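Side-chain contacts in copper homeostasis protein CutC (PDB 2BDQ), which probably binds copper ions and is thought to take part in copper homeostasis in the cytoplasm of Streptococcus agalactiae: residues A[36-40]-A[41-45]; A[121-124]-A[125-128]; A[137-140]-A[141-145]; A[166-169]-A[170-174]. All blocks are in the same frame, centred on the assembly; numbering follows the deposited sequence.

Contact 1. Residues A[36-40]-A[41-45]; sequences TTPSY and GVIKE
Ser-39 and Val-42 meet at the start of helix 40-52, where the serine is the N-cap. Ser-39 OG accepts the backbone N-H of Val-42 at 3.2 Å, with an N-H...O angle of 159°. The torsion that makes this possible sets OG between the backbone N and the carbonyl carbon (chi1 74°), so that the hydroxyl reaches forward to the first turn and also touches Val-42 CG2. The backbone carbonyl of the cap serves the helix too: Ile-43 N donates to Ser-39 O at 3.1 Å, and the next bond in the series runs from Lys-44 N to Tyr-40 O.

Ile-43 folds back over the residues that lead into the helix. Its CB lies against the carbonyl oxygens of Tyr-40 and Ser-39. CG1, anti to the carbonyl carbon (chi1 -64°), lies 3.3 Å from Ser-39 O and 3.5 Å from Pro-38 CG, the proline and isoleucine side chains crossing at roughly a right angle. At the tip, CD1 comes 3.7 Å from Pro-38 O and reaches Thr-37 CG2 more distantly, at 4.4 Å. Pro-38 also turns its CB to Val-42 CG1, 3.8 Å away, so the pyrrolidine ring rests on two side chains of the first turn; Leu-27 of strand 24-28 touches both Pro-38 and Val-42.

The second subunit closes over the cap, where Asp-81 of that subunit hydrogen-bonds Ser-39 OG and Gly-41 N. A hydroxyl and a neighbouring carboxylate thus share the amino end of the helix, and the negative charge would probably be stabilised there by the helix dipole.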
ATOM      1  N   THR A  36       5.515   2.097   0.718  1.00 14.48           N
ATOM      2  CA  THR A  36       5.566   1.366  -0.539  1.00 15.85           C
ATOM      3  C   THR A  36       4.866   2.189  -1.611  1.00 16.26           C
ATOM      4  O   THR A  36       4.338   3.271  -1.345  1.00 16.35           O
ATOM      5  CB  THR A  36       4.858  -0.005  -0.458  1.00 16.86           C
ATOM      6  OG1 THR A  36       3.473   0.185  -0.152  1.00 16.16           O
ATOM      7  CG2 THR A  36       5.500  -0.888   0.599  1.00 15.31           C
ATOM      8  N   THR A  37       4.866   1.669  -2.827  1.00 17.17           N
ATOM      9  CA  THR A  37       4.225   2.351  -3.928  1.00 17.23           C
ATOM     10  C   THR A  37       2.723   2.337  -3.698  1.00 17.05           C
ATOM     11  O   THR A  37       2.138   1.277  -3.471  1.00 19.18           O
ATOM     12  CB  THR A  37       4.513   1.641  -5.249  1.00 17.72           C
ATOM     13  OG1 THR A  37       5.931   1.546  -5.437  1.00 16.16           O
ATOM     14  CG2 THR A  37       3.891   2.410  -6.407  1.00 17.87           C
ATOM     15  N   PRO A  38       2.083   3.518  -3.734  1.00 15.34           N
ATOM     16  CA  PRO A  38       0.635   3.647  -3.533  1.00 15.55           C
ATOM     17  C   PRO A  38      -0.138   3.146  -4.758  1.00 15.13           C
ATOM     18  O   PRO A  38       0.446   2.925  -5.820  1.00 13.48           O
ATOM     19  CB  PRO A  38       0.450   5.149  -3.295  1.00 15.17           C
ATOM     20  CG  PRO A  38       1.541   5.752  -4.130  1.00 15.46           C
ATOM     21  CD  PRO A  38       2.720   4.843  -3.867  1.00 14.93           C
ATOM     22  N   SER A  39      -1.447   2.961  -4.610  1.00 15.27           N
ATOM     23  CA  SER A  39      -2.270   2.478  -5.712  1.00 14.25           C
ATOM     24  C   SER A  39      -2.300   3.491  -6.860  1.00 15.87           C
ATOM     25  O   SER A  39      -1.949   4.666  -6.684  1.00 14.92           O
ATOM     26  CB  SER A  39      -3.696   2.207  -5.231  1.00 13.78           C
ATOM     27  OG  SER A  39      -4.406   3.424  -5.018  1.00 16.35           O
ATOM     28  N   TYR A  40      -2.715   3.033  -8.038  1.00 15.34           N
ATOM     29  CA  TYR A  40      -2.792   3.903  -9.209  1.00 15.24           C
ATOM     30  C   TYR A  40      -3.749   5.061  -8.941  1.00 14.56           C
ATOM     31  O   TYR A  40      -3.449   6.209  -9.245  1.00 13.76           O
ATOM     32  CB  TYR A  40      -3.279   3.109 -10.423  1.00 14.87           C
ATOM     33  CG  TYR A  40      -3.278   3.877 -11.731  1.00 13.88           C
ATOM     34  CD1 TYR A  40      -2.189   3.819 -12.596  1.00 14.72           C
ATOM     35  CD2 TYR A  40      -4.391   4.613 -12.126  1.00 14.37           C
ATOM     36  CE1 TYR A  40      -2.212   4.470 -13.838  1.00 17.02           C
ATOM     37  CE2 TYR A  40      -4.433   5.267 -13.355  1.00 15.09           C
ATOM     38  CZ  TYR A  40      -3.344   5.187 -14.208  1.00 15.62           C
ATOM     39  OH  TYR A  40      -3.391   5.802 -15.430  1.00 15.85           O
ATOM     40  N   GLY A  41      -4.906   4.749  -8.372  1.00 15.03           N
ATOM     41  CA  GLY A  41      -5.881   5.782  -8.079  1.00 14.24           C
ATOM     42  C   GLY A  41      -5.340   6.858  -7.154  1.00 14.44           C
ATOM     43  O   GLY A  41      -5.604   8.044  -7.355  1.00 15.18           O
ATOM     44  N   VAL A  42      -4.593   6.451  -6.132  1.00 14.07           N
ATOM     45  CA  VAL A  42      -4.021   7.403  -5.192  1.00 14.26           C
ATOM     46  C   VAL A  42      -3.012   8.319  -5.884  1.00 14.37           C
ATOM     47  O   VAL A  42      -3.002   9.522  -5.644  1.00 14.03           O
ATOM     48  CB  VAL A  42      -3.335   6.671  -4.007  1.00 13.88           C
ATOM     49  CG1 VAL A  42      -2.395   7.622  -3.271  1.00 16.09           C
ATOM     50  CG2 VAL A  42      -4.386   6.160  -3.039  1.00 14.19           C
ATOM     51  N   ILE A  43      -2.169   7.755  -6.743  1.00 14.26           N
ATOM     52  CA  ILE A  43      -1.163   8.554  -7.449  1.00 16.32           C
ATOM     53  C   ILE A  43      -1.819   9.596  -8.367  1.00 17.80           C
ATOM     54  O   ILE A  43      -1.466  10.781  -8.344  1.00 18.77           O
ATOM     55  CB  ILE A  43      -0.221   7.645  -8.290  1.00 13.70           C
ATOM     56  CG1 ILE A  43       0.581   6.725  -7.358  1.00 13.29           C
ATOM     57  CG2 ILE A  43       0.747   8.496  -9.109  1.00 14.57           C
ATOM     58  CD1 ILE A  43       1.435   5.694  -8.094  1.00  6.52           C
ATOM     59  N   LYS A  44      -2.782   9.156  -9.166  1.00 17.14           N
ATOM     60  CA  LYS A  44      -3.473  10.048 -10.089  1.00 18.39           C
ATOM     61  C   LYS A  44      -4.194  11.189  -9.375  1.00 18.76           C
ATOM     62  O   LYS A  44      -4.022  12.362  -9.723  1.00 18.37           O
ATOM     63  CB  LYS A  44      -4.477   9.255 -10.923  1.00 18.19           C
ATOM     64  CG  LYS A  44      -5.404  10.085 -11.805  1.00 19.79           C
ATOM     65  CD  LYS A  44      -6.366   9.157 -12.548  1.00 23.44           C
ATOM     66  CE  LYS A  44      -7.431   9.912 -13.327  1.00 24.44           C
ATOM     67  NZ  LYS A  44      -6.832  10.789 -14.366  1.00 29.23           N
ATOM     68  N   GLU A  45      -5.001  10.847  -8.379  1.00 18.36           N
ATOM     69  CA  GLU A  45      -5.747  11.860  -7.648  1.00 17.36           C
ATOM     70  C   GLU A  45      -4.887  12.740  -6.751  1.00 16.73           C
ATOM     71  O   GLU A  45      -5.126  13.940  -6.647  1.00 15.58           O
ATOM     72  CB  GLU A  45      -6.856  11.196  -6.830  1.00 16.76           C
ATOM     73  CG  GLU A  45      -7.880  10.450  -7.687  1.00 20.20           C
ATOM     74  CD  GLU A  45      -8.454  11.320  -8.800  1.00 23.70           C
ATOM     75  OE1 GLU A  45      -8.857  12.472  -8.512  1.00 25.50           O
ATOM     76  OE2 GLU A  45      -8.513  10.853  -9.960  1.00 24.23           O
TER

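Contact 2. Residues A[121-124]-A[125-128]; sequences LVFH and MAFD
His-124 and Ala-126 meet where strand 121-123 gives way to a turn. The imidazole stands between the backbone N and the carbonyl carbon of its own residue (chi1 54°), which brings ND1 round to the backbone N-H of Ala-126. The bond from Ala-126 N to His-124 ND1 is 3.2 Å long, with an angle of 160° at the hydrogen, and the donor lies only 6° out of the ring plane. ND1 is therefore the acceptor, and the bond restrains the rotation of the ring. Just beyond it, Ala-126 CB packs 3.5 Å from His-124 CE1, while Phe-68 meets the same imidazole with its ring.

Phe-123 leaves the strand in another direction. Its CE1 lies 4.0 Å from Ala-126 CB, and its CD1 is as far from Phe-127 CB. The two phenylalanine side chains cross at about a right angle. Farther out, Phe-123 touches Leu-142 of helix 135-144.

All this happens at the carboxyl end of a barrel strand, the end at which TIM barrels characteristically place their functional loops.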
ATOM      1  N   LEU A 121      15.191  11.972  -9.789  1.00 18.54           N
ATOM      2  CA  LEU A 121      15.297  10.753  -9.001  1.00 19.03           C
ATOM      3  C   LEU A 121      15.897  10.965  -7.621  1.00 18.35           C
ATOM      4  O   LEU A 121      16.862  11.711  -7.458  1.00 17.13           O
ATOM      5  CB  LEU A 121      16.141   9.719  -9.749  1.00 20.20           C
ATOM      6  CG  LEU A 121      15.602   9.214 -11.085  1.00 21.63           C
ATOM      7  CD1 LEU A 121      16.667   8.364 -11.766  1.00 21.87           C
ATOM      8  CD2 LEU A 121      14.335   8.402 -10.857  1.00 22.13           C
ATOM      9  N   VAL A 122      15.311  10.306  -6.626  1.00 18.36           N
ATOM     10  CA  VAL A 122      15.804  10.389  -5.262  1.00 18.76           C
ATOM     11  C   VAL A 122      16.019   8.992  -4.687  1.00 19.44           C
ATOM     12  O   VAL A 122      15.196   8.097  -4.882  1.00 20.24           O
ATOM     13  CB  VAL A 122      14.846  11.232  -4.356  1.00 18.95           C
ATOM     14  CG1 VAL A 122      13.421  11.036  -4.766  1.00 20.01           C
ATOM     15  CG2 VAL A 122      15.046  10.866  -2.890  1.00 18.10           C
ATOM     16  N   PHE A 123      17.162   8.817  -4.021  1.00 18.76           N
ATOM     17  CA  PHE A 123      17.553   7.558  -3.379  1.00 17.57           C
ATOM     18  C   PHE A 123      17.130   7.721  -1.910  1.00 19.27           C
ATOM     19  O   PHE A 123      17.500   8.705  -1.256  1.00 18.06           O
ATOM     20  CB  PHE A 123      19.079   7.375  -3.510  1.00 15.00           C
ATOM     21  CG  PHE A 123      19.549   5.947  -3.344  1.00 13.66           C
ATOM     22  CD1 PHE A 123      19.758   5.399  -2.082  1.00 11.79           C
ATOM     23  CD2 PHE A 123      19.735   5.140  -4.451  1.00 12.02           C
ATOM     24  CE1 PHE A 123      20.137   4.060  -1.935  1.00 11.25           C
ATOM     25  CE2 PHE A 123      20.115   3.802  -4.312  1.00 13.18           C
ATOM     26  CZ  PHE A 123      20.314   3.264  -3.051  1.00  9.05           C
ATOM     27  N   HIS A 124      16.349   6.777  -1.393  1.00 20.36           N
ATOM     28  CA  HIS A 124      15.859   6.897  -0.020  1.00 21.29           C
ATOM     29  C   HIS A 124      16.728   6.338   1.109  1.00 22.19           C
ATOM     30  O   HIS A 124      17.907   6.044   0.919  1.00 23.09           O
ATOM     31  CB  HIS A 124      14.446   6.312   0.072  1.00 20.03           C
ATOM     32  CG  HIS A 124      14.332   4.911  -0.440  1.00 19.52           C
ATOM     33  ND1 HIS A 124      15.173   3.896  -0.028  1.00 19.22           N
ATOM     34  CD2 HIS A 124      13.455   4.341  -1.299  1.00 19.96           C
ATOM     35  CE1 HIS A 124      14.815   2.767  -0.608  1.00 21.22           C
ATOM     36  NE2 HIS A 124      13.771   3.008  -1.386  1.00 19.67           N
HETATM   37  N   MSE A 125      16.115   6.212   2.284  1.00 23.92           N
HETATM   38  CA  MSE A 125      16.743   5.730   3.518  1.00 25.11           C
HETATM   39  C   MSE A 125      17.625   4.479   3.349  1.00 22.87           C
HETATM   40  O   MSE A 125      18.417   4.149   4.230  1.00 21.78           O
HETATM   41  CB  MSE A 125      15.650   5.461   4.568  1.00 29.76           C
HETATM   42  CG  MSE A 125      15.889   6.047   5.973  1.00 38.36           C
HETATM   43 SE   MSE A 125      15.331   7.921   6.256  1.00 49.02          SE
HETATM   44  CE  MSE A 125      13.418   7.657   6.478  1.00 44.81           C
ATOM     45  N   ALA A 126      17.490   3.774   2.233  1.00 20.57           N
ATOM     46  CA  ALA A 126      18.321   2.592   2.013  1.00 19.97           C
ATOM     47  C   ALA A 126      19.795   3.005   2.018  1.00 20.29           C
ATOM     48  O   ALA A 126      20.686   2.179   2.226  1.00 19.20           O
ATOM     49  CB  ALA A 126      17.973   1.933   0.688  1.00 18.05           C
ATOM     50  N   PHE A 127      20.042   4.292   1.785  1.00 19.47           N
ATOM     51  CA  PHE A 127      21.400   4.819   1.760  1.00 19.79           C
ATOM     52  C   PHE A 127      22.125   4.595   3.084  1.00 19.57           C
ATOM     53  O   PHE A 127      23.326   4.337   3.095  1.00 21.47           O
ATOM     54  CB  PHE A 127      21.382   6.319   1.452  1.00 18.83           C
ATOM     55  CG  PHE A 127      22.748   6.910   1.225  1.00 17.92           C
ATOM     56  CD1 PHE A 127      23.349   6.845  -0.034  1.00 19.34           C
ATOM     57  CD2 PHE A 127      23.443   7.517   2.267  1.00 16.84           C
ATOM     58  CE1 PHE A 127      24.624   7.369  -0.247  1.00 19.16           C
ATOM     59  CE2 PHE A 127      24.718   8.042   2.064  1.00 17.77           C
ATOM     60  CZ  PHE A 127      25.309   7.973   0.809  1.00 17.16           C
ATOM     61  N   ASP A 128      21.399   4.690   4.194  1.00 19.03           N
ATOM     62  CA  ASP A 128      21.996   4.512   5.515  1.00 18.55           C
ATOM     63  C   ASP A 128      22.511   3.095   5.790  1.00 19.58           C
ATOM     64  O   ASP A 128      23.340   2.909   6.685  1.00 19.69           O
ATOM     65  CB  ASP A 128      20.999   4.907   6.608  1.00 18.87           C
ATOM     66  CG  ASP A 128      20.558   6.364   6.506  1.00 20.90           C
ATOM     67  OD1 ASP A 128      21.420   7.266   6.585  1.00 21.04           O
ATOM     68  OD2 ASP A 128      19.343   6.613   6.348  1.00 21.83           O
TER

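Contact 3. Residues A[137-140]-A[141-145]; sequences KSID and QLVAL
Gln-141 and Ser-138 are brought together by their first torsions: Gln-141 CG stands anti to the carbonyl carbon (chi1 -72°) and the chain then runs extended, while Ser-138 OG is turned to the same side of its own backbone (chi1 -60°). Both belong to helix 135-144, the helical connection of the beta-alpha-beta unit that joins barrel strands 121-123 and 149-152.

The extended glutamine lies back along the preceding turn. Its CB rests on Ser-138 O, CG comes 3.5 Å from Lys-137 O, and NE2 arrives 3.7 Å from Ser-138 CA. The amide nitrogen NE2 and the serine OG remain 4.4 Å apart, too far for a direct bond. Ser-138 OG is also hydrogen-bonded to Asp-134 O, one turn earlier.

On other faces of the helix the side chains lean on carbonyl oxygens. Leu-142 CG packs 3.2 Å from Ser-138 O, the oxygen that also accepts Leu-142 N. Val-143 CG2 approaches Ile-139 O equally closely, and is 4.3 Å from Ile-139 CG2, a loose apolar contact between successive turns. Inward, Ile-139 and Leu-142 both touch Ile-150 of the barrel. Asp-140 turns outward to a hydrogen bond with Tyr-174 of helix 165-175 and a salt bridge with Arg-178 just after that helix.

The N-H groups of Gln-141 to Ala-144 donate to the carbonyls of residues 137-140, the i to i+4 bonds of the alpha-helix. A single water spans the gap between serine and glutamine: it accepts from Gln-141 NE2 at 2.7 Å and donates to Ser-138 OG at 3.2 Å.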
ATOM      1  N   LYS A 137      31.581   7.101  -1.756  1.00 23.15           N
ATOM      2  CA  LYS A 137      31.662   6.571  -3.112  1.00 24.35           C
ATOM      3  C   LYS A 137      30.249   6.424  -3.663  1.00 23.53           C
ATOM      4  O   LYS A 137      29.986   6.719  -4.833  1.00 23.89           O
ATOM      5  CB  LYS A 137      32.349   5.205  -3.111  1.00 26.73           C
ATOM      6  CG  LYS A 137      33.810   5.252  -2.690  1.00 33.19           C
ATOM      7  CD  LYS A 137      34.129   4.167  -1.661  1.00 34.38           C
ATOM      8  CE  LYS A 137      34.651   4.795  -0.378  1.00 34.81           C
ATOM      9  NZ  LYS A 137      33.735   5.873   0.117  1.00 33.49           N
ATOM     10  N   SER A 138      29.342   5.958  -2.808  1.00 20.77           N
ATOM     11  CA  SER A 138      27.952   5.776  -3.195  1.00 19.18           C
ATOM     12  C   SER A 138      27.374   7.085  -3.732  1.00 18.22           C
ATOM     13  O   SER A 138      26.605   7.081  -4.683  1.00 19.01           O
ATOM     14  CB  SER A 138      27.141   5.279  -1.996  1.00 17.85           C
ATOM     15  OG  SER A 138      27.655   4.041  -1.527  1.00 19.04           O
ATOM     16  N   ILE A 139      27.768   8.202  -3.126  1.00 18.41           N
ATOM     17  CA  ILE A 139      27.301   9.510  -3.558  1.00 18.35           C
ATOM     18  C   ILE A 139      27.764   9.756  -4.992  1.00 19.41           C
ATOM     19  O   ILE A 139      26.972  10.153  -5.853  1.00 19.99           O
ATOM     20  CB  ILE A 139      27.829  10.626  -2.618  1.00 18.13           C
ATOM     21  CG1 ILE A 139      27.081  10.557  -1.279  1.00 18.09           C
ATOM     22  CG2 ILE A 139      27.663  11.993  -3.270  1.00 16.62           C
ATOM     23  CD1 ILE A 139      27.564  11.564  -0.226  1.00 17.05           C
ATOM     24  N   ASP A 140      29.047   9.509  -5.244  1.00 18.87           N
ATOM     25  CA  ASP A 140      29.622   9.680  -6.579  1.00 19.17           C
ATOM     26  C   ASP A 140      28.860   8.815  -7.571  1.00 18.50           C
ATOM     27  O   ASP A 140      28.587   9.243  -8.686  1.00 18.28           O
ATOM     28  CB  ASP A 140      31.102   9.270  -6.580  1.00 19.03           C
ATOM     29  CG  ASP A 140      31.985  10.267  -5.850  1.00 20.62           C
ATOM     30  OD1 ASP A 140      33.049   9.856  -5.344  1.00 23.28           O
ATOM     31  OD2 ASP A 140      31.627  11.461  -5.794  1.00 20.78           O
ATOM     32  N   GLN A 141      28.522   7.594  -7.159  1.00 18.67           N
ATOM     33  CA  GLN A 141      27.788   6.681  -8.025  1.00 18.40           C
ATOM     34  C   GLN A 141      26.390   7.214  -8.293  1.00 18.54           C
ATOM     35  O   GLN A 141      25.890   7.107  -9.412  1.00 18.37           O
ATOM     36  CB  GLN A 141      27.680   5.302  -7.389  1.00 20.68           C
ATOM     37  CG  GLN A 141      28.974   4.514  -7.359  1.00 19.26           C
ATOM     38  CD  GLN A 141      28.835   3.237  -6.556  1.00 21.74           C
ATOM     39  OE1 GLN A 141      29.702   2.369  -6.597  1.00 24.26           O
ATOM     40  NE2 GLN A 141      27.741   3.121  -5.809  1.00 19.74           N
ATOM     41  N   LEU A 142      25.754   7.783  -7.272  1.00 17.65           N
ATOM     42  CA  LEU A 142      24.411   8.326  -7.452  1.00 18.55           C
ATOM     43  C   LEU A 142      24.454   9.531  -8.383  1.00 18.07           C
ATOM     44  O   LEU A 142      23.529   9.750  -9.168  1.00 18.89           O
ATOM     45  CB  LEU A 142      23.798   8.721  -6.107  1.00 16.49           C
ATOM     46  CG  LEU A 142      23.435   7.550  -5.194  1.00 17.71           C
ATOM     47  CD1 LEU A 142      22.863   8.092  -3.898  1.00 13.02           C
ATOM     48  CD2 LEU A 142      22.436   6.630  -5.894  1.00 14.91           C
ATOM     49  N   VAL A 143      25.527  10.312  -8.293  1.00 19.39           N
ATOM     50  CA  VAL A 143      25.696  11.477  -9.155  1.00 19.87           C
ATOM     51  C   VAL A 143      25.858  10.984 -10.595  1.00 20.84           C
ATOM     52  O   VAL A 143      25.273  11.544 -11.526  1.00 20.62           O
ATOM     53  CB  VAL A 143      26.949  12.299  -8.760  1.00 19.38           C
ATOM     54  CG1 VAL A 143      27.221  13.380  -9.810  1.00 18.71           C
ATOM     55  CG2 VAL A 143      26.738  12.942  -7.395  1.00 15.92           C
ATOM     56  N   ALA A 144      26.644   9.922 -10.767  1.00 20.76           N
ATOM     57  CA  ALA A 144      26.882   9.354 -12.089  1.00 21.78           C
ATOM     58  C   ALA A 144      25.609   8.755 -12.677  1.00 20.80           C
ATOM     59  O   ALA A 144      25.417   8.757 -13.890  1.00 21.16           O
ATOM     60  CB  ALA A 144      27.975   8.295 -12.013  1.00 21.47           C
ATOM     61  N   LEU A 145      24.744   8.242 -11.809  1.00 20.84           N
ATOM     62  CA  LEU A 145      23.485   7.649 -12.235  1.00 19.34           C
ATOM     63  C   LEU A 145      22.434   8.714 -12.534  1.00 20.87           C
ATOM     64  O   LEU A 145      21.314   8.393 -12.926  1.00 24.15           O
ATOM     65  CB  LEU A 145      22.968   6.703 -11.160  1.00 17.76           C
ATOM     66  CG  LEU A 145      23.800   5.435 -10.990  1.00 16.67           C
ATOM     67  CD1 LEU A 145      23.353   4.675  -9.765  1.00 17.51           C
ATOM     68  CD2 LEU A 145      23.657   4.575 -12.239  1.00 18.47           C
TER
HETATM   69  O   HOH W   1      27.715   1.557  -3.549  1.00 31.11           O

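Contact 4. Residues A[166-169]-A[170-174]; sequences KHIK and ALVEY
His-167 and Leu-171 lie one turn apart on helix 165-175, the crossover of the beta-alpha-beta unit between barrel strands 149-152 and 180-183. They make a CH-pi contact: Leu-171 CD1 sits over one face of the imidazole, 4.1 Å from the ring centroid and 28° off the ring normal. Its nearest ring atom is His-167 CE1, at 3.8 Å. The histidine can offer this face because CG is anti to its backbone N (chi1 -172°), which carries the ring forward along the helix toward the following turn. Leu-171 CG also lies above the plane, offset toward the rim, and packs 3.4 Å from His-167 O. A weak hydrogen bond from His-167 ND1 to Gly-154 O links the imidazole to the loop after strand 149-152.

A second i to i+4 pair lies on the solvent-exposed side. Glu-173, with CG anti to the carbonyl carbon (chi1 -62°), lays that atom 3.1 Å from Lys-169 O, and its CD is 4.1 Å from Lys-169 CG. The charged ends do not touch: Lys-169 NZ and Glu-173 OE2 are 5.4 Å apart, so any attraction between them is probably a modest, longer-range one. Between these pairs, Val-172 CG2 leans on Ile-168 O at 3.2 Å. Backbone bonds from residues 170-173 to the carbonyls of residues 166-169 complete the helical turns.

Toward the barrel, Ile-168 and Leu-171 both rest on Leu-152 of strand 149-152. Leu-171 additionally touches Gln-135 and Ile-139 of helix 135-144, while Ile-168 and Val-172 meet Val-201 on the loop before strand 203-206.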
ATOM      1  N   LYS A 166      27.836  15.329  12.683  1.00 19.91           N
ATOM      2  CA  LYS A 166      29.160  15.264  12.076  1.00 21.01           C
ATOM      3  C   LYS A 166      29.178  14.490  10.762  1.00 18.53           C
ATOM      4  O   LYS A 166      29.685  14.981   9.759  1.00 16.66           O
ATOM      5  CB  LYS A 166      30.170  14.660  13.063  1.00 24.14           C
ATOM      6  CG  LYS A 166      30.808  15.691  14.001  1.00 28.60           C
ATOM      7  CD  LYS A 166      29.764  16.467  14.807  1.00 32.12           C
ATOM      8  CE  LYS A 166      30.204  17.910  15.043  1.00 33.05           C
ATOM      9  NZ  LYS A 166      30.277  18.688  13.759  1.00 35.13           N
ATOM     10  N   HIS A 167      28.611  13.291  10.764  1.00 17.60           N
ATOM     11  CA  HIS A 167      28.593  12.467   9.563  1.00 17.65           C
ATOM     12  C   HIS A 167      27.782  13.092   8.431  1.00 18.15           C
ATOM     13  O   HIS A 167      28.227  13.120   7.284  1.00 18.93           O
ATOM     14  CB  HIS A 167      28.035  11.074   9.883  1.00 19.00           C
ATOM     15  CG  HIS A 167      28.148  10.109   8.747  1.00 19.08           C
ATOM     16  ND1 HIS A 167      27.070   9.390   8.271  1.00 20.05           N
ATOM     17  CD2 HIS A 167      29.203   9.756   7.978  1.00 20.18           C
ATOM     18  CE1 HIS A 167      27.459   8.638   7.259  1.00 21.60           C
ATOM     19  NE2 HIS A 167      28.751   8.841   7.058  1.00 21.48           N
ATOM     20  N   ILE A 168      26.593  13.587   8.752  1.00 18.00           N
ATOM     21  CA  ILE A 168      25.737  14.195   7.744  1.00 18.16           C
ATOM     22  C   ILE A 168      26.418  15.412   7.125  1.00 19.08           C
ATOM     23  O   ILE A 168      26.312  15.639   5.921  1.00 18.09           O
ATOM     24  CB  ILE A 168      24.369  14.582   8.347  1.00 16.15           C
ATOM     25  CG1 ILE A 168      23.626  13.308   8.757  1.00 14.58           C
ATOM     26  CG2 ILE A 168      23.539  15.361   7.335  1.00 19.94           C
ATOM     27  CD1 ILE A 168      22.263  13.541   9.397  1.00 13.41           C
ATOM     28  N   LYS A 169      27.146  16.175   7.935  1.00 20.51           N
ATOM     29  CA  LYS A 169      27.820  17.347   7.405  1.00 21.04           C
ATOM     30  C   LYS A 169      28.944  16.948   6.465  1.00 21.22           C
ATOM     31  O   LYS A 169      29.187  17.606   5.446  1.00 20.57           O
ATOM     32  CB  LYS A 169      28.371  18.239   8.521  1.00 21.92           C
ATOM     33  CG  LYS A 169      28.908  19.551   7.954  1.00 24.37           C
ATOM     34  CD  LYS A 169      28.973  20.679   8.975  1.00 28.26           C
ATOM     35  CE  LYS A 169      30.190  20.559   9.863  1.00 27.42           C
ATOM     36  NZ  LYS A 169      30.435  21.811  10.625  1.00 31.51           N
ATOM     37  N   ALA A 170      29.630  15.863   6.805  1.00 21.66           N
ATOM     38  CA  ALA A 170      30.725  15.372   5.972  1.00 21.03           C
ATOM     39  C   ALA A 170      30.188  14.944   4.601  1.00 20.92           C
ATOM     40  O   ALA A 170      30.856  15.134   3.578  1.00 20.44           O
ATOM     41  CB  ALA A 170      31.417  14.195   6.656  1.00 19.84           C
ATOM     42  N   LEU A 171      28.986  14.368   4.589  1.00 19.03           N
ATOM     43  CA  LEU A 171      28.363  13.919   3.343  1.00 20.45           C
ATOM     44  C   LEU A 171      27.960  15.113   2.487  1.00 19.03           C
ATOM     45  O   LEU A 171      28.111  15.092   1.265  1.00 18.92           O
ATOM     46  CB  LEU A 171      27.139  13.043   3.643  1.00 18.80           C
ATOM     47  CG  LEU A 171      27.468  11.684   4.268  1.00 18.97           C
ATOM     48  CD1 LEU A 171      26.189  10.900   4.544  1.00 17.33           C
ATOM     49  CD2 LEU A 171      28.371  10.903   3.323  1.00 17.35           C
ATOM     50  N   VAL A 172      27.452  16.152   3.139  1.00 19.87           N
ATOM     51  CA  VAL A 172      27.050  17.363   2.439  1.00 19.97           C
ATOM     52  C   VAL A 172      28.263  18.033   1.804  1.00 20.64           C
ATOM     53  O   VAL A 172      28.213  18.470   0.658  1.00 20.82           O
ATOM     54  CB  VAL A 172      26.402  18.368   3.390  1.00 18.42           C
ATOM     55  CG1 VAL A 172      26.165  19.679   2.658  1.00 20.45           C
ATOM     56  CG2 VAL A 172      25.106  17.811   3.927  1.00 17.28           C
ATOM     57  N   GLU A 173      29.351  18.110   2.560  1.00 20.81           N
ATOM     58  CA  GLU A 173      30.576  18.727   2.069  1.00 23.76           C
ATOM     59  C   GLU A 173      31.132  17.922   0.898  1.00 23.75           C
ATOM     60  O   GLU A 173      31.584  18.489  -0.104  1.00 22.95           O
ATOM     61  CB  GLU A 173      31.621  18.806   3.190  1.00 27.04           C
ATOM     62  CG  GLU A 173      31.185  19.668   4.380  1.00 34.01           C
ATOM     63  CD  GLU A 173      32.181  19.653   5.545  1.00 38.53           C
ATOM     64  OE1 GLU A 173      32.426  18.568   6.123  1.00 41.00           O
ATOM     65  OE2 GLU A 173      32.715  20.732   5.889  1.00 40.76           O
ATOM     66  N   TYR A 174      31.083  16.599   1.022  1.00 23.35           N
ATOM     67  CA  TYR A 174      31.581  15.730  -0.029  1.00 22.29           C
ATOM     68  C   TYR A 174      30.687  15.798  -1.258  1.00 22.48           C
ATOM     69  O   TYR A 174      31.179  15.716  -2.377  1.00 23.86           O
ATOM     70  CB  TYR A 174      31.680  14.292   0.478  1.00 20.91           C
ATOM     71  CG  TYR A 174      32.328  13.342  -0.501  1.00 22.06           C
ATOM     72  CD1 TYR A 174      31.562  12.623  -1.418  1.00 21.50           C
ATOM     73  CD2 TYR A 174      33.714  13.176  -0.523  1.00 21.22           C
ATOM     74  CE1 TYR A 174      32.159  11.761  -2.334  1.00 22.62           C
ATOM     75  CE2 TYR A 174      34.318  12.321  -1.431  1.00 22.71           C
ATOM     76  CZ  TYR A 174      33.537  11.612  -2.335  1.00 24.28           C
ATOM     77  OH  TYR A 174      34.133  10.740  -3.222  1.00 25.86           O
TER

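All four contacts belong to one eight-stranded parallel barrel and follow one another in series along the chain. Contact 2, at the end of strand 121-123, lies nearest the chain's centre. Contacts 3 and 4 lie on helices 135-144 and 165-175 outside it, their centres about 12 and 15 Å from that of contact 2. These three touch one another: Phe-127 reaches Ser-138, Ile-139 and Leu-171, so that side chains of the strand end and both helices pack together. Contact 1 stands apart on helix 40-52, its centre about 34 Å from that of contact 4, across the barrel. There it joins the second subunit, whereas no other chain of the assembly touches contacts 2 to 4.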